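Local coordinates for hypothetical protein (Actinomyces odontolyticus, PDB 4MJG) that is of unknown function but belongs to the DUF4853 family and is probably made as a membrane-attached lipoprotein, at residues 8-16 against 110-118; 19-30 against 149-158. All coordinates share one frame; numbering follows the deposited sequence.

Contact 1: residues 8-16 against 110-118; sequences EFVPFPERV and QLIDNYGGL. With SO4 (sulfate ion), chain C.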
loop_
_atom_site.group_PDB
_atom_site.type_symbol
_atom_site.label_atom_id
_atom_site.label_comp_id
_atom_site.label_asym_id
_atom_site.label_seq_id
_atom_site.Cartn_x
_atom_site.Cartn_y
_atom_site.Cartn_z
ATOM N N GLU A 8 21.152 -6.383 -0.940
ATOM C CA GLU A 8 21.379 -6.390 0.511
ATOM C C GLU A 8 20.054 -6.262 1.281
ATOM O O GLU A 8 19.963 -5.537 2.278
ATOM C CB GLU A 8 22.365 -5.278 0.917
ATOM C CG GLU A 8 23.821 -5.721 1.010
ATOM C CD GLU A 8 24.451 -6.058 -0.332
ATOM O OE1 GLU A 8 23.889 -5.696 -1.387
ATOM O OE2 GLU A 8 25.529 -6.687 -0.329
ATOM N N PHE A 9 19.029 -6.975 0.812
ATOM C CA PHE A 9 17.764 -7.061 1.535
ATOM C C PHE A 9 17.933 -7.982 2.734
ATOM O O PHE A 9 18.641 -8.986 2.650
ATOM C CB PHE A 9 16.641 -7.609 0.643
ATOM C CG PHE A 9 16.255 -6.706 -0.498
ATOM C CD1 PHE A 9 16.080 -5.337 -0.307
ATOM C CD2 PHE A 9 16.028 -7.236 -1.766
ATOM C CE1 PHE A 9 15.714 -4.518 -1.361
ATOM C CE2 PHE A 9 15.657 -6.419 -2.821
ATOM C CZ PHE A 9 15.500 -5.060 -2.618
ATOM N N VAL A 10 17.266 -7.639 3.839
ATOM C CA VAL A 10 17.251 -8.472 5.044
ATOM C C VAL A 10 16.746 -9.870 4.674
ATOM O O VAL A 10 15.659 -10.004 4.111
ATOM C CB VAL A 10 16.340 -7.872 6.144
ATOM C CG1 VAL A 10 16.202 -8.830 7.323
ATOM C CG2 VAL A 10 16.873 -6.525 6.615
ATOM N N PRO A 11 17.537 -10.915 4.974
ATOM C CA PRO A 11 17.131 -12.261 4.567
ATOM C C PRO A 11 15.894 -12.763 5.314
ATOM O O PRO A 11 15.599 -12.299 6.419
ATOM C CB PRO A 11 18.358 -13.116 4.898
ATOM C CG PRO A 11 19.049 -12.377 5.986
ATOM C CD PRO A 11 18.820 -10.922 5.698
ATOM N N PHE A 12 15.203 -13.720 4.698
ATOM C CA PHE A 12 13.893 -14.196 5.148
ATOM C C PHE A 12 13.806 -14.559 6.637
ATOM O O PHE A 12 12.907 -14.083 7.331
ATOM C CB PHE A 12 13.455 -15.384 4.281
ATOM C CG PHE A 12 12.124 -15.961 4.665
ATOM C CD1 PHE A 12 10.948 -15.326 4.294
ATOM C CD2 PHE A 12 12.046 -17.143 5.384
ATOM C CE1 PHE A 12 9.717 -15.856 4.640
ATOM C CE2 PHE A 12 10.819 -17.678 5.733
ATOM C CZ PHE A 12 9.653 -17.033 5.363
ATOM N N PRO A 13 14.734 -15.392 7.137
ATOM C CA PRO A 13 14.622 -15.829 8.535
ATOM C C PRO A 13 14.673 -14.687 9.552
ATOM O O PRO A 13 14.040 -14.777 10.600
ATOM C CB PRO A 13 15.843 -16.747 8.728
ATOM C CG PRO A 13 16.309 -17.089 7.357
ATOM C CD PRO A 13 15.963 -15.905 6.509
ATOM N N GLU A 14 15.418 -13.630 9.237
ATOM C CA GLU A 14 15.640 -12.526 10.168
ATOM C C GLU A 14 14.554 -11.451 10.107
ATOM O O GLU A 14 14.598 -10.485 10.864
ATOM C CB GLU A 14 17.011 -11.898 9.907
ATOM C CG GLU A 14 18.172 -12.869 10.077
ATOM C CD GLU A 14 19.492 -12.313 9.573
ATOM O OE1 GLU A 14 19.576 -11.093 9.315
ATOM O OE2 GLU A 14 20.451 -13.100 9.432
ATOM N N ARG A 15 13.588 -11.611 9.205
ATOM C CA ARG A 15 12.472 -10.672 9.103
ATOM C C ARG A 15 11.474 -10.902 10.235
ATOM O O ARG A 15 11.362 -12.008 10.749
ATOM C CB ARG A 15 11.763 -10.830 7.755
ATOM C CG ARG A 15 12.602 -10.410 6.559
ATOM C CD ARG A 15 11.931 -10.787 5.248
ATOM N NE ARG A 15 12.878 -10.802 4.132
ATOM C CZ ARG A 15 12.615 -11.285 2.916
ATOM N NH1 ARG A 15 11.424 -11.796 2.629
ATOM N NH2 ARG A 15 13.554 -11.262 1.979
ATOM N N VAL A 16 10.744 -9.857 10.615
ATOM C CA VAL A 16 9.682 -9.996 11.616
ATOM C C VAL A 16 8.579 -10.900 11.079
ATOM O O VAL A 16 8.455 -11.088 9.868
ATOM C CB VAL A 16 9.060 -8.638 12.035
ATOM C CG1 VAL A 16 10.108 -7.733 12.665
ATOM C CG2 VAL A 16 8.375 -7.939 10.864
ATOM N N GLN A 110 7.699 2.889 -7.374
ATOM C CA GLN A 110 7.783 1.931 -6.290
ATOM C C GLN A 110 8.672 2.464 -5.181
ATOM O O GLN A 110 9.679 3.126 -5.443
ATOM C CB GLN A 110 8.352 0.605 -6.794
ATOM C CG GLN A 110 7.485 -0.106 -7.817
ATOM C CD GLN A 110 7.672 0.439 -9.212
ATOM O OE1 GLN A 110 8.799 0.501 -9.720
ATOM N NE2 GLN A 110 6.566 0.833 -9.849
ATOM N N LEU A 111 8.297 2.146 -3.948
ATOM C CA LEU A 111 9.077 2.477 -2.765
ATOM C C LEU A 111 9.516 1.155 -2.147
ATOM O O LEU A 111 8.675 0.382 -1.682
ATOM C CB LEU A 111 8.206 3.271 -1.794
ATOM C CG LEU A 111 8.740 4.599 -1.270
ATOM C CD1 LEU A 111 9.160 5.516 -2.407
ATOM C CD2 LEU A 111 7.674 5.263 -0.415
ATOM N N ILE A 112 10.818 0.874 -2.184
ATOM C CA ILE A 112 11.339 -0.431 -1.768
ATOM C C ILE A 112 11.837 -0.382 -0.329
ATOM O O ILE A 112 12.677 0.451 0.008
ATOM C CB ILE A 112 12.498 -0.905 -2.682
ATOM C CG1 ILE A 112 12.122 -0.797 -4.169
ATOM C CG2 ILE A 112 12.902 -2.336 -2.348
ATOM C CD1 ILE A 112 10.909 -1.610 -4.577
ATOM N N ASP A 113 11.325 -1.281 0.511
ATOM C CA ASP A 113 11.769 -1.374 1.910
ATOM C C ASP A 113 12.953 -2.330 2.045
ATOM O O ASP A 113 13.297 -3.055 1.106
ATOM C CB ASP A 113 10.618 -1.788 2.847
ATOM C CG ASP A 113 10.041 -3.167 2.522
ATOM O OD1 ASP A 113 10.824 -4.102 2.252
ATOM O OD2 ASP A 113 8.797 -3.321 2.551
ATOM N N ASN A 114 13.565 -2.328 3.224
ATOM C CA ASN A 114 14.775 -3.125 3.479
ATOM C C ASN A 114 14.553 -4.643 3.454
ATOM O O ASN A 114 15.517 -5.408 3.471
ATOM C CB ASN A 114 15.463 -2.697 4.791
ATOM C CG ASN A 114 14.475 -2.322 5.886
ATOM O OD1 ASN A 114 13.462 -1.657 5.630
ATOM N ND2 ASN A 114 14.773 -2.728 7.116
ATOM N N TYR A 115 13.289 -5.069 3.404
ATOM C CA TYR A 115 12.933 -6.486 3.259
ATOM C C TYR A 115 12.793 -6.903 1.793
ATOM O O TYR A 115 12.642 -8.086 1.495
ATOM C CB TYR A 115 11.610 -6.777 3.977
ATOM C CG TYR A 115 11.681 -6.879 5.484
ATOM C CD1 TYR A 115 12.752 -6.355 6.206
ATOM C CD2 TYR A 115 10.650 -7.490 6.193
ATOM C CE1 TYR A 115 12.798 -6.457 7.590
ATOM C CE2 TYR A 115 10.687 -7.591 7.575
ATOM C CZ TYR A 115 11.762 -7.075 8.267
ATOM O OH TYR A 115 11.798 -7.184 9.634
ATOM N N GLY A 116 12.842 -5.940 0.879
ATOM C CA GLY A 116 12.549 -6.209 -0.531
ATOM C C GLY A 116 11.065 -6.060 -0.829
ATOM O O GLY A 116 10.618 -6.299 -1.957
ATOM N N GLY A 117 10.306 -5.655 0.190
ATOM C CA GLY A 117 8.897 -5.348 0.048
ATOM C C GLY A 117 8.692 -4.036 -0.666
ATOM O O GLY A 117 9.652 -3.354 -1.017
ATOM N N LEU A 118 7.430 -3.665 -0.843
ATOM C CA LEU A 118 7.051 -2.730 -1.886
ATOM C C LEU A 118 5.859 -1.846 -1.509
ATOM O O LEU A 118 4.941 -2.273 -0.809
ATOM C CB LEU A 118 6.704 -3.549 -3.132
ATOM C CG LEU A 118 6.112 -2.846 -4.343
ATOM C CD1 LEU A 118 7.213 -2.078 -5.038
ATOM C CD2 LEU A 118 5.472 -3.850 -5.296
HETATM S S SO4 C . 9.824 -11.776 -1.687
HETATM O O1 SO4 C . 10.092 -11.542 -0.248
HETATM O O2 SO4 C . 9.163 -10.599 -2.298
HETATM O O3 SO4 C . 11.112 -12.004 -2.381
HETATM O O4 SO4 C . 8.966 -12.972 -1.830
#
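Tyr115 lies against the side chain of Arg15, and the two run past each other in opposite directions. Arg15 CG sits over the centre of the phenol ring, a CH-pi contact at 3.6 Å from the centroid. With CG of Tyr115 beside its own backbone N (chi1 -76°), the ring swings back from the hairpin to the N-terminal segment. There Val10 lies alongside it, CB 3.9 Å from CD1, while Val16 crosses the hydroxyl end and its backbone N donates to Tyr115 OH (3.0 Å, 164° at the hydrogen). The one backbone-to-backbone hydrogen bond between the segments runs from Val10 N to Asn114 O (2.9 Å).

Phe9 covers the turn from another side: Gly116 CA stands almost exactly over the ring centre, 3.5 Å away, and Ile112 CG2 meets CE1 obliquely. The turn is the type I turn plus G1 bulge of a 3:5 hairpin, with Gly116 in the left-handed position. Asp113 OD1 fixes it, taking the N-H groups of Tyr115, in an Asx turn, and of Gly117 from opposite faces of its carboxylate.

Val10 O lies in the plane of the Arg15 guanidinium and accepts side-on from both NE (2.9 Å) and NH2; Tyr115 O lies over one face and Phe12 CA over the other. NH1 donates to Cys136 O and to O1 of a sulfate, 3.2 Å away, which Cys136 N and Arg64 also bind. One arginine thus ties the N-terminal segment to the disulfide region, and the sulfate, probably from the crystallisation liquor, suggests that its charge can hold an anion.

Contact 2: residues 19-30 against 149-158; sequences EEYISRQLPEIS and FVLPSVEEAF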
loop_
_atom_site.group_PDB
_atom_site.type_symbol
_atom_site.label_atom_id
_atom_site.label_comp_id
_atom_site.label_asym_id
_atom_site.label_seq_id
_atom_site.Cartn_x
_atom_site.Cartn_y
_atom_site.Cartn_z
ATOM N N GLU A 19 2.526 -11.562 11.529
ATOM C CA GLU A 19 1.634 -10.962 12.519
ATOM C C GLU A 19 2.206 -9.664 13.086
ATOM O O GLU A 19 1.465 -8.708 13.320
ATOM C CB GLU A 19 1.362 -11.954 13.650
ATOM C CG GLU A 19 0.595 -13.195 13.208
ATOM C CD GLU A 19 1.194 -14.480 13.753
ATOM O OE1 GLU A 19 2.353 -14.803 13.391
ATOM O OE2 GLU A 19 0.502 -15.167 14.540
ATOM N N GLU A 20 3.520 -9.641 13.308
ATOM C CA GLU A 20 4.208 -8.440 13.781
ATOM C C GLU A 20 4.154 -7.351 12.721
ATOM O O GLU A 20 4.015 -6.166 13.041
ATOM C CB GLU A 20 5.670 -8.768 14.117
ATOM C CG GLU A 20 6.522 -7.593 14.599
ATOM C CD GLU A 20 6.233 -7.173 16.030
ATOM O OE1 GLU A 20 5.303 -7.719 16.657
ATOM O OE2 GLU A 20 6.949 -6.279 16.531
ATOM N N TYR A 21 4.264 -7.762 11.461
ATOM C CA TYR A 21 4.252 -6.831 10.340
ATOM C C TYR A 21 2.874 -6.202 10.171
ATOM O O TYR A 21 2.748 -4.982 10.006
ATOM C CB TYR A 21 4.646 -7.555 9.062
ATOM C CG TYR A 21 5.027 -6.648 7.917
ATOM C CD1 TYR A 21 4.075 -6.190 7.013
ATOM C CD2 TYR A 21 6.350 -6.279 7.718
ATOM C CE1 TYR A 21 4.431 -5.375 5.948
ATOM C CE2 TYR A 21 6.718 -5.467 6.656
ATOM C CZ TYR A 21 5.760 -5.014 5.776
ATOM O OH TYR A 21 6.141 -4.216 4.723
ATOM N N ILE A 22 1.848 -7.043 10.218
ATOM C CA ILE A 22 0.465 -6.575 10.158
ATOM C C ILE A 22 0.181 -5.590 11.293
ATOM O O ILE A 22 -0.421 -4.529 11.082
ATOM C CB ILE A 22 -0.517 -7.764 10.219
ATOM C CG1 ILE A 22 -0.494 -8.519 8.884
ATOM C CG2 ILE A 22 -1.928 -7.286 10.523
ATOM C CD1 ILE A 22 -1.193 -9.858 8.907
ATOM N N SER A 23 0.638 -5.945 12.488
ATOM C CA SER A 23 0.411 -5.137 13.681
ATOM C C SER A 23 1.141 -3.784 13.664
ATOM O O SER A 23 0.552 -2.762 14.027
ATOM C CB SER A 23 0.828 -5.929 14.920
ATOM O OG SER A 23 0.790 -5.121 16.078
ATOM N N ARG A 24 2.400 -3.776 13.225
ATOM C CA ARG A 24 3.284 -2.618 13.435
ATOM C C ARG A 24 3.798 -1.889 12.188
ATOM O O ARG A 24 4.024 -0.677 12.237
ATOM C CB ARG A 24 4.448 -3.039 14.324
ATOM C CG ARG A 24 4.042 -2.963 15.791
ATOM C CD ARG A 24 4.823 -3.855 16.749
ATOM N NE ARG A 24 6.213 -3.438 16.977
ATOM C CZ ARG A 24 6.599 -2.383 17.701
ATOM N NH1 ARG A 24 5.720 -1.578 18.298
ATOM N NH2 ARG A 24 7.899 -2.126 17.828
ATOM N N GLN A 25 3.985 -2.602 11.084
ATOM C CA GLN A 25 4.484 -1.972 9.861
ATOM C C GLN A 25 3.351 -1.477 8.976
ATOM O O GLN A 25 3.431 -0.381 8.412
ATOM C CB GLN A 25 5.360 -2.943 9.071
ATOM C CG GLN A 25 6.471 -3.589 9.882
ATOM C CD GLN A 25 7.309 -2.581 10.644
ATOM O OE1 GLN A 25 7.605 -1.496 10.142
ATOM N NE2 GLN A 25 7.699 -2.937 11.866
ATOM N N LEU A 26 2.297 -2.279 8.857
ATOM C CA LEU A 26 1.219 -1.994 7.907
ATOM C C LEU A 26 0.616 -0.592 8.082
ATOM O O LEU A 26 0.405 0.113 7.092
ATOM C CB LEU A 26 0.135 -3.079 7.983
ATOM C CG LEU A 26 -0.834 -3.193 6.805
ATOM C CD1 LEU A 26 -0.102 -3.316 5.480
ATOM C CD2 LEU A 26 -1.756 -4.384 7.009
ATOM N N PRO A 27 0.361 -0.170 9.331
ATOM C CA PRO A 27 -0.159 1.189 9.519
ATOM C C PRO A 27 0.824 2.302 9.110
ATOM O O PRO A 27 0.397 3.351 8.610
ATOM C CB PRO A 27 -0.450 1.246 11.021
ATOM C CG PRO A 27 -0.569 -0.176 11.455
ATOM C CD PRO A 27 0.417 -0.910 10.604
ATOM N N GLU A 28 2.119 2.070 9.311
ATOM C CA GLU A 28 3.153 3.001 8.838
ATOM C C GLU A 28 3.156 3.094 7.313
ATOM O O GLU A 28 3.132 4.188 6.742
ATOM C CB GLU A 28 4.540 2.544 9.307
ATOM C CG GLU A 28 4.754 2.623 10.811
ATOM C CD GLU A 28 4.845 4.047 11.318
ATOM O OE1 GLU A 28 5.113 4.961 10.506
ATOM O OE2 GLU A 28 4.649 4.253 12.534
ATOM N N ILE A 29 3.186 1.929 6.669
ATOM C CA ILE A 29 3.126 1.816 5.213
ATOM C C ILE A 29 1.923 2.552 4.629
ATOM O O ILE A 29 2.050 3.295 3.653
ATOM C CB ILE A 29 3.081 0.328 4.795
ATOM C CG1 ILE A 29 4.507 -0.219 4.744
ATOM C CG2 ILE A 29 2.386 0.141 3.447
ATOM C CD1 ILE A 29 4.601 -1.696 4.441
ATOM N N SER A 30 0.755 2.332 5.222
ATOM C CA SER A 30 -0.485 2.945 4.746
ATOM C C SER A 30 -0.446 4.483 4.810
ATOM O O SER A 30 -1.103 5.159 4.016
ATOM C CB SER A 30 -1.671 2.401 5.552
ATOM O OG SER A 30 -1.670 0.976 5.580
ATOM N N PHE A 149 -5.158 -14.915 9.661
ATOM C CA PHE A 149 -4.622 -13.687 10.260
ATOM C C PHE A 149 -5.603 -12.532 10.227
ATOM O O PHE A 149 -6.095 -12.171 9.166
ATOM C CB PHE A 149 -3.363 -13.254 9.525
ATOM C CG PHE A 149 -2.311 -14.316 9.457
ATOM C CD1 PHE A 149 -1.568 -14.645 10.581
ATOM C CD2 PHE A 149 -2.064 -14.988 8.270
ATOM C CE1 PHE A 149 -0.598 -15.622 10.520
ATOM C CE2 PHE A 149 -1.095 -15.966 8.203
ATOM C CZ PHE A 149 -0.360 -16.284 9.329
ATOM N N VAL A 150 -5.874 -11.950 11.393
ATOM C CA VAL A 150 -6.704 -10.752 11.475
ATOM C C VAL A 150 -5.965 -9.595 10.828
ATOM O O VAL A 150 -4.746 -9.500 10.937
ATOM C CB VAL A 150 -7.068 -10.360 12.930
ATOM C CG1 VAL A 150 -7.854 -11.476 13.596
ATOM C CG2 VAL A 150 -5.827 -10.003 13.747
ATOM N N LEU A 151 -6.717 -8.719 10.170
ATOM C CA LEU A 151 -6.158 -7.549 9.503
ATOM C C LEU A 151 -6.731 -6.279 10.114
ATOM O O LEU A 151 -7.842 -6.286 10.635
ATOM C CB LEU A 151 -6.483 -7.605 8.017
ATOM C CG LEU A 151 -5.748 -8.709 7.255
ATOM C CD1 LEU A 151 -6.479 -9.071 5.976
ATOM C CD2 LEU A 151 -4.317 -8.290 6.971
ATOM N N PRO A 152 -5.972 -5.177 10.057
ATOM C CA PRO A 152 -6.412 -3.984 10.763
ATOM C C PRO A 152 -7.596 -3.334 10.080
ATOM O O PRO A 152 -7.683 -3.343 8.852
ATOM C CB PRO A 152 -5.189 -3.068 10.696
ATOM C CG PRO A 152 -4.500 -3.462 9.443
ATOM C CD PRO A 152 -4.772 -4.926 9.236
ATOM N N SER A 153 -8.502 -2.782 10.883
ATOM C CA SER A 153 -9.576 -1.942 10.372
ATOM C C SER A 153 -8.957 -0.732 9.692
ATOM O O SER A 153 -7.813 -0.366 9.969
ATOM C CB SER A 153 -10.480 -1.476 11.511
ATOM O OG SER A 153 -9.734 -0.751 12.474
ATOM N N VAL A 154 -9.716 -0.097 8.814
ATOM C CA VAL A 154 -9.243 1.106 8.149
ATOM C C VAL A 154 -8.993 2.241 9.155
ATOM O O VAL A 154 -8.224 3.160 8.879
ATOM C CB VAL A 154 -10.221 1.552 7.046
ATOM C CG1 VAL A 154 -11.476 2.161 7.651
ATOM C CG2 VAL A 154 -9.541 2.524 6.095
ATOM N N GLU A 155 -9.640 2.166 10.318
ATOM C CA GLU A 155 -9.364 3.088 11.421
ATOM C C GLU A 155 -7.900 2.962 11.832
ATOM O O GLU A 155 -7.186 3.963 11.942
ATOM C CB GLU A 155 -10.248 2.783 12.645
ATOM C CG GLU A 155 -11.741 2.623 12.378
ATOM C CD GLU A 155 -12.369 3.835 11.712
ATOM O OE1 GLU A 155 -11.977 4.981 12.031
ATOM O OE2 GLU A 155 -13.273 3.637 10.876
ATOM N N GLU A 156 -7.471 1.720 12.053
ATOM C CA GLU A 156 -6.127 1.417 12.550
ATOM C C GLU A 156 -5.050 1.609 11.490
ATOM O O GLU A 156 -3.935 2.022 11.810
ATOM C CB GLU A 156 -6.071 -0.022 13.070
ATOM C CG GLU A 156 -6.951 -0.270 14.288
ATOM C CD GLU A 156 -7.301 -1.734 14.487
ATOM O OE1 GLU A 156 -6.654 -2.607 13.869
ATOM O OE2 GLU A 156 -8.232 -2.010 15.271
ATOM N N ALA A 157 -5.380 1.300 10.240
ATOM C CA ALA A 157 -4.429 1.432 9.134
ATOM C C ALA A 157 -4.092 2.891 8.815
ATOM O O ALA A 157 -2.988 3.190 8.368
ATOM C CB ALA A 157 -4.967 0.735 7.895
ATOM N N PHE A 158 -5.039 3.793 9.062
ATOM C CA PHE A 158 -4.874 5.215 8.760
ATOM C C PHE A 158 -5.216 6.055 9.996
ATOM O O PHE A 158 -6.253 6.721 10.024
ATOM C CB PHE A 158 -5.782 5.607 7.584
ATOM C CG PHE A 158 -5.490 4.862 6.310
ATOM C CD1 PHE A 158 -6.056 3.616 6.072
ATOM C CD2 PHE A 158 -4.656 5.407 5.346
ATOM C CE1 PHE A 158 -5.791 2.924 4.899
ATOM C CE2 PHE A 158 -4.391 4.718 4.168
ATOM C CZ PHE A 158 -4.958 3.475 3.945
#
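This is an apolar contact between two consecutive helices, 18-24 and 26-31, and the 149-158 segment, an extended connection ending in the short helix 154-157, beside an eight-stranded antiparallel sheet. Both partners also touch strand 62-73: Tyr21 meets Val65, and Ala157 packs on Tyr68, whose hydroxyl bonds to Pro152 O. Ile22 and Leu26 supply the middle of the interface.

CG1 of Ile22 stands beside the backbone N (chi1 -73°) and the chain is extended beyond it, carrying CD1 to Leu151 CD2 (4.0 Å) and to Phe149 CB. Its other branch, CG2, meets Val150 O and Pro152 CD. Leu26 crosses the same proline at about a right angle, CD2 3.8 Å from CG, so that both helix residues reach CD of the Pro152 ring, and Leu26 also its CG.

At the start of the interface Glu19 CG, set beside its backbone N (chi1 -65°), lies 3.7 Å from Phe149 CD1, approaching the ring obliquely; the bend at chi2 turns the carboxylate, whose OE1 bonds to Thr139 OG1. The Phe149 ring also makes an edge-to-face contact with Tyr63. With an alanine at Glu19, the CD1 and CE1 side of the Phe149 ring is likely to lose its cover and the Thr139 hydroxyl its carboxylate mate.

At the far end Pro27 packs its CB on Glu156 O as the second helix comes close to Ala157. Ser30 turns OG back to its own helix, donating to Leu26 O at 2.7 Å, on the other face of that carbonyl from Ser30 N. This leaves the methylene to face Phe158: Ser30 CB sits over the ring, 4.0 Å from its centroid and 20° off the normal.

How the contacts relate
The four segments alternate along the chain, 8-16, 19-30, 110-118 and 149-158, so contact 1 and contact 2 interlock instead of following one another. Their centres are about 17 Å apart. Contact 1 joins the N-terminal loop to the hairpin between strands 107-113 and 118-123; contact 2 sets the next two helices against a later connection near strand 62-73, in the middle of the same sheet. Tyr21 bridges them, packing on Val16 (Val16 CG2 to Tyr21 CD2, 4.1 Å) and on Asp113. Together they tie residues 8-30 to the hairpin at one end and, at the other, to the chain that leads into strand 161-166.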